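Local structure of VP1 (Polyomavirus HPyV6, 4PCG) at residues K22-L27 against F264-F269; E84-E89 against H268-R273; L92-Q97 against S256-F261. The protein forms the pentameric capsomers of the polyomavirus capsid as its major coat protein, with a jelly-roll fold, and probably mediates attachment to host cells. One frame throughout, in Å; residues are numbered along the deposited sequence.

Contact 1. Residues K22-L27 against F264-F269; sequences KVEAIL and FFRVHF
Glu24 OE2 meets the Arg266 guanidinium at its edge, 2.9 Å from NE, in the guanidinium plane but above that of the carboxylate; Phe264 CZ lies over one face, 3.6 Å above it and offset toward the rim. The Phe264 ring turns its edge to that face and has Ile26 CG1 near its plane, 3.9 Å from CD1. At the edge of the Phe269 ring lie Lys22 CA and Val23 N; Val23 CG2 comes obliquely to CE1, at 3.7 Å. The segments belong to neighbouring antiparallel strands, 9-27 and 256-274, of the jelly-roll sheet. Val23 and Val267, and Ala25 and Phe265, each pair through two backbone hydrogen bonds, Val267 N to Val23 O being 2.8 Å. These four share one side of the sheet, where Leu27 CD2 touches Phe265 CE1 at 3.9 Å and Leu230 packs on both. On the other side Lys22, Glu24 and Arg266 form a salt-bridge network, Lys22 NZ reaching Glu24 OE2 from the carboxylate face opposite to Arg266 NE. A bend at chi3 (-76°) sets the Arg266 guanidinium 83° from the carboxylate plane, NH2 makes a salt bridge to Glu89, and Pro181 of a neighbouring subunit packs on Arg266 and Phe264.

Contact 2. Residues E84-E89 against H268-R273; sequences EAFRVE and HFRQRR
Glu84 is gripped side-on by two arginines, and its buried carboxylate, held by four bonds, is the tight part of the contact. Arg270 gives NE to OE1 (2.9 Å), almost straight and in its guanidinium plane, and NH2 to OE2 (3.0 Å). Buried Arg272 gives NE to OE1 in a more bent bond, tilted from its guanidinium plane, and NH2 to OE2, each at 2.9 Å; its NH1 bonds Met10 O. The two NE atoms approach OE1 from opposite faces of the carboxylate plane, and only Arg272 NH2 comes in on a syn side, that of OE2. Gly220 N adds a further bond to OE2, so the carboxylate is well satisfied and probably stays ionised. The extended Glu84 side chain, CG anti to the backbone N (chi1 173°), runs alongside Arg270. Phe86 lies against the same arginine, its ring 3° from parallel to the guanidinium and its CB over the guanidinium centre, 3.7 Å from Arg270 CZ.

Arg87, His268 and Glu89 form a partly exposed group. The Arg87 guanidinium lies flat on the His268 ring, centres 3.6 Å apart, planes tilted by 23°, and His268 NE2 donates to Glu89 OE2 at 2.8 Å. The weak part is Arg87: its NH1 bond to Glu89 OE2 is weak, though NH1 also bonds Thr210, and NH2 has a long, weak ion pair with Glu216 of a neighbouring subunit. Glu89 OE1 is taken by Arg266.

Between these groups the backbone slips by a residue: Phe86 N donates to His268 O, and His268 N to Arg87 O. With Phe86 near-helical, this has the character of a classic beta bulge in an antiparallel pair of the jelly roll.

Contact 3. Residues L92-Q97 against S256-F261; sequences LIFTPQ and SVQAAF
Where strands 79-93 and 256-274 of the jelly roll give up regular pairing, Phe261 and Ile93 are joined by one backbone hydrogen bond, from Phe261 N to Ile93 O (2.9 Å), approaching almost straight on to the carbonyl but bent at the hydrogen (139°). Beyond it the segments diverge, and the Phe261 ring fills the angle between them. CD1 of Phe94 stands over the centre of one face of this ring, 4.1 Å above its plane; the rings are inclined at 46°, neither stacked nor edge-to-face. Thr95 OG1 comes to the edge of Phe261, 3.3 Å from CE2, and Gln97 meets the ring tip to tip, its NE2 3.9 Å from CZ. Phe94 directs its own edge at Gln258, whose NE2 lies 3.8 Å from Phe94 CE1. Leu92 CD2 rests on Ala260 CB.

Each glutamine amide turns back to its own segment. With CG anti to the backbone N, a bend at chi2 (77°) folds Gln258 so that NE2 donates on a lone pair of Ala259 O at 2.9 Å; Gln97 NE2 donates to Thr95 O from above the carbonyl plane. Their oxygens bond Arg43 and Ser100, respectively, and Ser178 of a neighbouring subunit bonds Phe94 O. The buried amides thus have their polar ends satisfied without bonding each other, and cohesion across the contact rests mainly on aromatic and apolar packing.

All three contacts use strand 256-274, which pairs with strand 9-27 in contact 1 and with strand 79-93 in contact 2, while contact 3 lies where that second pairing comes apart. Contact 3 is wholly buried, and its chemistry is aromatic and amide; contacts 1 and 2 are partly buried and add salt-bridge networks to the backbone pairing. Arg266 NH2 links the contact 1 network to the Glu89 end of contact 2, 2.7 Å from Glu89 OE1, and the two contacts share His268 and Phe269. Contact 3 touches contact 1 only by packing, Ile26 CD1 on Ile93 CD1, and both contacts adjoin a neighbouring subunit of the pentamer.

Contact 1. Residues K22-L27 against F264-F269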
loop_
_atom_site.group_PDB
_atom_site.type_symbol
_atom_site.label_atom_id
_atom_site.label_comp_id
_atom_site.label_asym_id
_atom_site.label_seq_id
_atom_site.Cartn_x
_atom_site.Cartn_y
_atom_site.Cartn_z
ATOM N N LYS B 22 -10.995 29.961 15.502
ATOM C CA LYS B 22 -10.031 28.943 15.189
ATOM C C LYS B 22 -8.823 29.031 16.112
ATOM O O LYS B 22 -8.469 30.102 16.591
ATOM C CB LYS B 22 -9.624 28.957 13.712
ATOM C CG LYS B 22 -8.853 30.162 13.265
ATOM C CD LYS B 22 -8.397 29.996 11.817
ATOM C CE LYS B 22 -7.986 31.343 11.238
ATOM N NZ LYS B 22 -6.699 31.740 11.859
ATOM N N VAL B 23 -8.228 27.880 16.358
ATOM C CA VAL B 23 -6.989 27.758 17.111
ATOM C C VAL B 23 -5.951 27.168 16.165
ATOM O O VAL B 23 -6.201 26.152 15.535
ATOM C CB VAL B 23 -7.171 26.809 18.294
ATOM C CG1 VAL B 23 -5.826 26.326 18.864
ATOM C CG2 VAL B 23 -7.989 27.511 19.366
ATOM N N GLU B 24 -4.787 27.793 16.128
ATOM C CA GLU B 24 -3.622 27.233 15.465
ATOM C C GLU B 24 -2.526 26.952 16.471
ATOM O O GLU B 24 -2.259 27.786 17.354
ATOM C CB GLU B 24 -3.119 28.193 14.397
ATOM C CG GLU B 24 -4.057 28.218 13.218
ATOM C CD GLU B 24 -3.705 29.238 12.166
ATOM O OE1 GLU B 24 -2.499 29.536 12.011
ATOM O OE2 GLU B 24 -4.635 29.701 11.463
ATOM N N ALA B 25 -1.852 25.814 16.312
ATOM C CA ALA B 25 -0.747 25.470 17.181
ATOM C C ALA B 25 0.203 24.535 16.469
ATOM O O ALA B 25 -0.203 23.811 15.562
ATOM C CB ALA B 25 -1.265 24.797 18.438
ATOM N N ILE B 26 1.466 24.547 16.871
ATOM C CA ILE B 26 2.393 23.500 16.447
ATOM C C ILE B 26 2.889 22.835 17.709
ATOM O O ILE B 26 3.515 23.492 18.539
ATOM C CB ILE B 26 3.571 24.031 15.619
ATOM C CG1 ILE B 26 3.064 24.562 14.274
ATOM C CG2 ILE B 26 4.587 22.910 15.364
ATOM C CD1 ILE B 26 4.113 25.220 13.428
ATOM N N LEU B 27 2.548 21.558 17.864
ATOM C CA LEU B 27 2.956 20.773 19.003
ATOM C C LEU B 27 4.354 20.273 18.670
ATOM O O LEU B 27 4.558 19.756 17.578
ATOM C CB LEU B 27 1.961 19.619 19.243
ATOM C CG LEU B 27 0.844 20.016 20.212
ATOM C CD1 LEU B 27 0.008 21.170 19.700
ATOM C CD2 LEU B 27 0.013 18.803 20.586
ATOM N N PHE B 264 1.373 20.423 13.185
ATOM C CA PHE B 264 0.493 21.566 13.059
ATOM C C PHE B 264 -0.945 21.140 13.289
ATOM O O PHE B 264 -1.350 20.087 12.801
ATOM C CB PHE B 264 0.639 22.170 11.656
ATOM C CG PHE B 264 -0.285 23.310 11.368
ATOM C CD1 PHE B 264 -0.061 24.564 11.919
ATOM C CD2 PHE B 264 -1.368 23.152 10.497
ATOM C CE1 PHE B 264 -0.905 25.632 11.653
ATOM C CE2 PHE B 264 -2.204 24.219 10.216
ATOM C CZ PHE B 264 -1.970 25.460 10.778
ATOM N N PHE B 265 -1.698 21.975 14.012
ATOM C CA PHE B 265 -3.153 21.842 14.145
ATOM C C PHE B 265 -3.798 23.208 13.821
ATOM O O PHE B 265 -3.329 24.263 14.252
ATOM C CB PHE B 265 -3.595 21.503 15.579
ATOM C CG PHE B 265 -3.205 20.138 16.097
ATOM C CD1 PHE B 265 -1.905 19.867 16.524
ATOM C CD2 PHE B 265 -4.165 19.148 16.260
ATOM C CE1 PHE B 265 -1.586 18.627 17.072
ATOM C CE2 PHE B 265 -3.850 17.909 16.810
ATOM C CZ PHE B 265 -2.549 17.651 17.229
ATOM N N ARG B 266 -4.891 23.172 13.072
ATOM C CA ARG B 266 -5.805 24.278 12.953
ATOM C C ARG B 266 -7.179 23.704 13.226
ATOM O O ARG B 266 -7.709 22.940 12.429
ATOM C CB ARG B 266 -5.791 24.871 11.534
ATOM C CG ARG B 266 -6.719 26.056 11.395
ATOM C CD ARG B 266 -6.679 26.673 10.005
ATOM N NE ARG B 266 -5.470 27.461 9.813
ATOM C CZ ARG B 266 -4.539 27.296 8.875
ATOM N NH1 ARG B 266 -3.489 28.121 8.861
ATOM N NH2 ARG B 266 -4.625 26.351 7.956
ATOM N N VAL B 267 -7.764 24.106 14.341
ATOM C CA VAL B 267 -9.038 23.583 14.781
ATOM C C VAL B 267 -10.085 24.670 14.560
ATOM O O VAL B 267 -9.878 25.827 14.892
ATOM C CB VAL B 267 -9.006 23.183 16.268
ATOM C CG1 VAL B 267 -10.350 22.594 16.704
ATOM C CG2 VAL B 267 -7.884 22.202 16.558
ATOM N N HIS B 268 -11.222 24.288 13.986
ATOM C CA HIS B 268 -12.283 25.206 13.683
ATOM C C HIS B 268 -13.454 24.991 14.609
ATOM O O HIS B 268 -13.850 23.852 14.839
ATOM C CB HIS B 268 -12.736 25.019 12.232
ATOM C CG HIS B 268 -11.661 25.300 11.233
ATOM N ND1 HIS B 268 -11.469 26.551 10.686
ATOM C CD2 HIS B 268 -10.701 24.502 10.703
ATOM C CE1 HIS B 268 -10.449 26.508 9.842
ATOM N NE2 HIS B 268 -9.979 25.272 9.818
ATOM N N PHE B 269 -13.967 26.096 15.128
ATOM C CA PHE B 269 -15.069 26.121 16.104
ATOM C C PHE B 269 -16.287 26.891 15.641
ATOM O O PHE B 269 -16.207 27.899 14.905
ATOM C CB PHE B 269 -14.621 26.732 17.451
ATOM C CG PHE B 269 -13.435 26.073 18.072
ATOM C CD1 PHE B 269 -12.156 26.412 17.665
ATOM C CD2 PHE B 269 -13.586 25.146 19.104
ATOM C CE1 PHE B 269 -11.044 25.826 18.252
ATOM C CE2 PHE B 269 -12.472 24.557 19.687
ATOM C CZ PHE B 269 -11.204 24.905 19.272
#

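Contact 2. Residues E84-E89 against H268-R273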
loop_
_atom_site.group_PDB
_atom_site.type_symbol
_atom_site.label_atom_id
_atom_site.label_comp_id
_atom_site.label_asym_id
_atom_site.label_seq_id
_atom_site.Cartn_x
_atom_site.Cartn_y
_atom_site.Cartn_z
ATOM N N GLU B 84 -17.705 24.523 20.037
ATOM C CA GLU B 84 -17.723 23.179 19.507
ATOM C C GLU B 84 -16.705 23.104 18.389
ATOM O O GLU B 84 -16.817 23.822 17.385
ATOM C CB GLU B 84 -19.126 22.880 18.967
ATOM C CG GLU B 84 -19.241 21.562 18.237
ATOM C CD GLU B 84 -20.603 21.375 17.575
ATOM O OE1 GLU B 84 -21.386 22.324 17.490
ATOM O OE2 GLU B 84 -20.880 20.255 17.131
ATOM N N ALA B 85 -15.717 22.245 18.540
ATOM C CA ALA B 85 -14.755 22.003 17.469
ATOM C C ALA B 85 -15.361 21.003 16.483
ATOM O O ALA B 85 -15.715 19.882 16.860
ATOM C CB ALA B 85 -13.452 21.474 18.051
ATOM N N PHE B 86 -15.485 21.379 15.218
ATOM C CA PHE B 86 -16.185 20.508 14.262
ATOM C C PHE B 86 -15.313 19.962 13.144
ATOM O O PHE B 86 -15.748 19.031 12.449
ATOM C CB PHE B 86 -17.452 21.180 13.678
ATOM C CG PHE B 86 -17.168 22.430 12.862
ATOM C CD1 PHE B 86 -17.062 23.666 13.474
ATOM C CD2 PHE B 86 -16.977 22.356 11.499
ATOM C CE1 PHE B 86 -16.777 24.812 12.739
ATOM C CE2 PHE B 86 -16.674 23.494 10.747
ATOM C CZ PHE B 86 -16.583 24.729 11.369
ATOM N N ARG B 87 -14.120 20.533 12.946
ATOM C CA ARG B 87 -13.130 19.988 12.026
ATOM C C ARG B 87 -11.737 20.478 12.368
ATOM O O ARG B 87 -11.575 21.460 13.085
ATOM C CB ARG B 87 -13.450 20.293 10.557
ATOM C CG ARG B 87 -13.269 21.733 10.152
ATOM C CD ARG B 87 -13.807 21.942 8.735
ATOM N NE ARG B 87 -13.587 23.312 8.285
ATOM C CZ ARG B 87 -12.427 23.778 7.812
ATOM N NH1 ARG B 87 -11.360 22.995 7.718
ATOM N NH2 ARG B 87 -12.319 25.049 7.440
ATOM N N VAL B 88 -10.749 19.744 11.879
ATOM C CA VAL B 88 -9.353 20.020 12.175
ATOM C C VAL B 88 -8.500 19.723 10.946
ATOM O O VAL B 88 -8.744 18.754 10.204
ATOM C CB VAL B 88 -8.843 19.214 13.388
ATOM C CG1 VAL B 88 -8.974 17.714 13.163
ATOM C CG2 VAL B 88 -7.400 19.601 13.716
ATOM N N GLU B 89 -7.532 20.604 10.710
ATOM C CA GLU B 89 -6.468 20.323 9.752
ATOM C C GLU B 89 -5.255 20.010 10.600
ATOM O O GLU B 89 -4.947 20.760 11.524
ATOM C CB GLU B 89 -6.152 21.560 8.907
ATOM C CG GLU B 89 -7.341 22.126 8.149
ATOM C CD GLU B 89 -7.211 23.615 7.844
ATOM O OE1 GLU B 89 -6.104 24.156 7.530
ATOM O OE2 GLU B 89 -8.260 24.252 7.890
ATOM N N HIS B 268 -11.222 24.288 13.986
ATOM C CA HIS B 268 -12.283 25.206 13.683
ATOM C C HIS B 268 -13.454 24.991 14.609
ATOM O O HIS B 268 -13.850 23.852 14.839
ATOM C CB HIS B 268 -12.736 25.019 12.232
ATOM C CG HIS B 268 -11.661 25.300 11.233
ATOM N ND1 HIS B 268 -11.469 26.551 10.686
ATOM C CD2 HIS B 268 -10.701 24.502 10.703
ATOM C CE1 HIS B 268 -10.449 26.508 9.842
ATOM N NE2 HIS B 268 -9.979 25.272 9.818
ATOM N N PHE B 269 -13.967 26.096 15.128
ATOM C CA PHE B 269 -15.069 26.121 16.104
ATOM C C PHE B 269 -16.287 26.891 15.641
ATOM O O PHE B 269 -16.207 27.899 14.905
ATOM C CB PHE B 269 -14.621 26.732 17.451
ATOM C CG PHE B 269 -13.435 26.073 18.072
ATOM C CD1 PHE B 269 -12.156 26.412 17.665
ATOM C CD2 PHE B 269 -13.586 25.146 19.104
ATOM C CE1 PHE B 269 -11.044 25.826 18.252
ATOM C CE2 PHE B 269 -12.472 24.557 19.687
ATOM C CZ PHE B 269 -11.204 24.905 19.272
ATOM N N ARG B 270 -17.432 26.429 16.138
ATOM C CA ARG B 270 -18.670 27.141 16.111
ATOM C C ARG B 270 -19.236 27.118 17.535
ATOM O O ARG B 270 -18.617 26.537 18.442
ATOM C CB ARG B 270 -19.635 26.469 15.130
ATOM C CG ARG B 270 -20.019 25.045 15.523
ATOM C CD ARG B 270 -20.696 24.350 14.347
ATOM N NE ARG B 270 -20.983 22.959 14.665
ATOM C CZ ARG B 270 -21.043 21.970 13.781
ATOM N NH1 ARG B 270 -20.872 22.202 12.481
ATOM N NH2 ARG B 270 -21.286 20.730 14.203
ATOM N N GLN B 271 -20.400 27.719 17.741
ATOM C CA GLN B 271 -21.015 27.680 19.068
ATOM C C GLN B 271 -22.189 26.719 19.080
ATOM O O GLN B 271 -22.943 26.646 18.116
ATOM C CB GLN B 271 -21.450 29.064 19.514
ATOM C CG GLN B 271 -20.273 30.002 19.654
ATOM C CD GLN B 271 -20.652 31.384 20.105
ATOM O OE1 GLN B 271 -21.836 31.758 20.145
ATOM N NE2 GLN B 271 -19.638 32.179 20.430
ATOM N N ARG B 272 -22.314 25.997 20.184
ATOM C CA ARG B 272 -23.378 25.025 20.396
ATOM C C ARG B 272 -24.111 25.347 21.699
ATOM O O ARG B 272 -23.476 25.579 22.739
ATOM C CB ARG B 272 -22.780 23.625 20.471
ATOM C CG ARG B 272 -23.775 22.506 20.770
ATOM C CD ARG B 272 -24.683 22.187 19.585
ATOM N NE ARG B 272 -23.966 21.442 18.551
ATOM C CZ ARG B 272 -24.518 20.643 17.639
ATOM N NH1 ARG B 272 -25.829 20.409 17.614
ATOM N NH2 ARG B 272 -23.738 20.037 16.762
ATOM N N ARG B 273 -25.447 25.365 21.637
ATOM C CA ARG B 273 -26.260 25.461 22.828
ATOM C C ARG B 273 -26.436 24.085 23.480
ATOM O O ARG B 273 -26.749 23.111 22.810
ATOM C CB ARG B 273 -27.623 26.084 22.463
ATOM C CG ARG B 273 -28.540 26.393 23.646
ATOM C CD ARG B 273 -29.624 27.411 23.286
ATOM N NE ARG B 273 -29.711 27.638 21.836
ATOM C CZ ARG B 273 -29.366 28.764 21.194
ATOM N NH1 ARG B 273 -28.923 29.832 21.863
ATOM N NH2 ARG B 273 -29.483 28.834 19.859
#

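Contact 3. Residues L92-Q97 against S256-F261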
loop_
_atom_site.group_PDB
_atom_site.type_symbol
_atom_site.label_atom_id
_atom_site.label_comp_id
_atom_site.label_asym_id
_atom_site.label_seq_id
_atom_site.Cartn_x
_atom_site.Cartn_y
_atom_site.Cartn_z
ATOM N N LEU B 92 2.116 17.064 9.579
ATOM C CA LEU B 92 3.450 16.903 10.121
ATOM C C LEU B 92 4.448 17.756 9.360
ATOM O O LEU B 92 4.365 17.891 8.124
ATOM C CB LEU B 92 3.901 15.447 10.016
ATOM C CG LEU B 92 3.310 14.424 10.981
ATOM C CD1 LEU B 92 4.025 13.087 10.901
ATOM C CD2 LEU B 92 3.422 14.983 12.387
ATOM N N ILE B 93 5.405 18.306 10.106
ATOM C CA ILE B 93 6.471 19.128 9.565
ATOM C C ILE B 93 7.775 18.340 9.637
ATOM O O ILE B 93 8.237 17.998 10.720
ATOM C CB ILE B 93 6.630 20.451 10.352
ATOM C CG1 ILE B 93 5.314 21.219 10.323
ATOM C CG2 ILE B 93 7.725 21.307 9.773
ATOM C CD1 ILE B 93 5.268 22.362 11.293
ATOM N N PHE B 94 8.359 18.061 8.477
ATOM C CA PHE B 94 9.572 17.232 8.417
ATOM C C PHE B 94 10.302 17.523 7.123
ATOM O O PHE B 94 9.727 18.141 6.225
ATOM C CB PHE B 94 9.211 15.745 8.531
ATOM C CG PHE B 94 10.380 14.855 8.875
ATOM C CD1 PHE B 94 11.147 15.112 10.004
ATOM C CD2 PHE B 94 10.706 13.787 8.072
ATOM C CE1 PHE B 94 12.221 14.300 10.329
ATOM C CE2 PHE B 94 11.773 12.966 8.401
ATOM C CZ PHE B 94 12.532 13.244 9.521
ATOM N N THR B 95 11.571 17.086 7.043
ATOM C CA THR B 95 12.390 17.152 5.845
ATOM C C THR B 95 13.087 15.786 5.660
ATOM O O THR B 95 13.284 15.063 6.635
ATOM C CB THR B 95 13.508 18.199 6.010
ATOM O OG1 THR B 95 14.247 17.877 7.192
ATOM C CG2 THR B 95 12.916 19.605 6.128
ATOM N N PRO B 96 13.454 15.425 4.427
ATOM C CA PRO B 96 14.180 14.174 4.230
ATOM C C PRO B 96 15.532 14.197 4.923
ATOM O O PRO B 96 16.221 15.209 4.884
ATOM C CB PRO B 96 14.340 14.084 2.712
ATOM C CG PRO B 96 14.184 15.493 2.242
ATOM C CD PRO B 96 13.233 16.137 3.159
ATOM N N GLN B 97 15.871 13.080 5.575
ATOM C CA GLN B 97 17.128 12.918 6.256
ATOM C C GLN B 97 18.019 11.986 5.431
ATOM O O GLN B 97 17.642 10.855 5.134
ATOM C CB GLN B 97 16.896 12.335 7.658
ATOM C CG GLN B 97 15.916 13.115 8.505
ATOM C CD GLN B 97 16.385 14.522 8.796
ATOM O OE1 GLN B 97 17.435 14.720 9.419
ATOM N NE2 GLN B 97 15.609 15.516 8.365
ATOM N N SER B 256 19.637 7.101 17.939
ATOM C CA SER B 256 18.649 7.956 18.617
ATOM C C SER B 256 17.311 7.911 17.911
ATOM O O SER B 256 17.259 7.676 16.703
ATOM C CB SER B 256 19.145 9.398 18.632
ATOM O OG SER B 256 20.408 9.431 19.300
ATOM N N VAL B 257 16.234 8.157 18.656
ATOM C CA VAL B 257 14.915 8.245 18.075
ATOM C C VAL B 257 14.753 9.585 17.344
ATOM O O VAL B 257 15.133 10.613 17.875
ATOM C CB VAL B 257 13.819 8.142 19.143
ATOM C CG1 VAL B 257 12.451 8.400 18.534
ATOM C CG2 VAL B 257 13.870 6.784 19.824
ATOM N N GLN B 258 14.199 9.540 16.127
ATOM C CA GLN B 258 13.872 10.710 15.317
ATOM C C GLN B 258 12.359 10.954 15.363
ATOM O O GLN B 258 11.573 10.070 15.001
ATOM C CB GLN B 258 14.281 10.466 13.854
ATOM C CG GLN B 258 13.860 11.567 12.898
ATOM C CD GLN B 258 14.759 12.767 13.004
ATOM O OE1 GLN B 258 15.922 12.686 12.642
ATOM N NE2 GLN B 258 14.242 13.878 13.489
ATOM N N ALA B 259 11.975 12.154 15.791
ATOM C CA ALA B 259 10.595 12.604 15.747
ATOM C C ALA B 259 10.428 13.629 14.618
ATOM O O ALA B 259 11.400 14.167 14.093
ATOM C CB ALA B 259 10.204 13.222 17.102
ATOM N N ALA B 260 9.184 13.902 14.251
ATOM C CA ALA B 260 8.895 15.014 13.366
ATOM C C ALA B 260 9.284 16.335 14.036
ATOM O O ALA B 260 9.429 16.434 15.278
ATOM C CB ALA B 260 7.406 15.004 12.971
ATOM N N PHE B 261 9.481 17.371 13.239
ATOM C CA PHE B 261 9.844 18.680 13.811
ATOM C C PHE B 261 8.676 19.367 14.514
ATOM O O PHE B 261 8.862 20.250 15.337
ATOM C CB PHE B 261 10.407 19.619 12.752
ATOM C CG PHE B 261 11.618 19.093 12.038
ATOM C CD1 PHE B 261 12.640 18.450 12.731
ATOM C CD2 PHE B 261 11.767 19.286 10.693
ATOM C CE1 PHE B 261 13.768 17.992 12.073
ATOM C CE2 PHE B 261 12.892 18.838 10.010
ATOM C CZ PHE B 261 13.903 18.181 10.699
#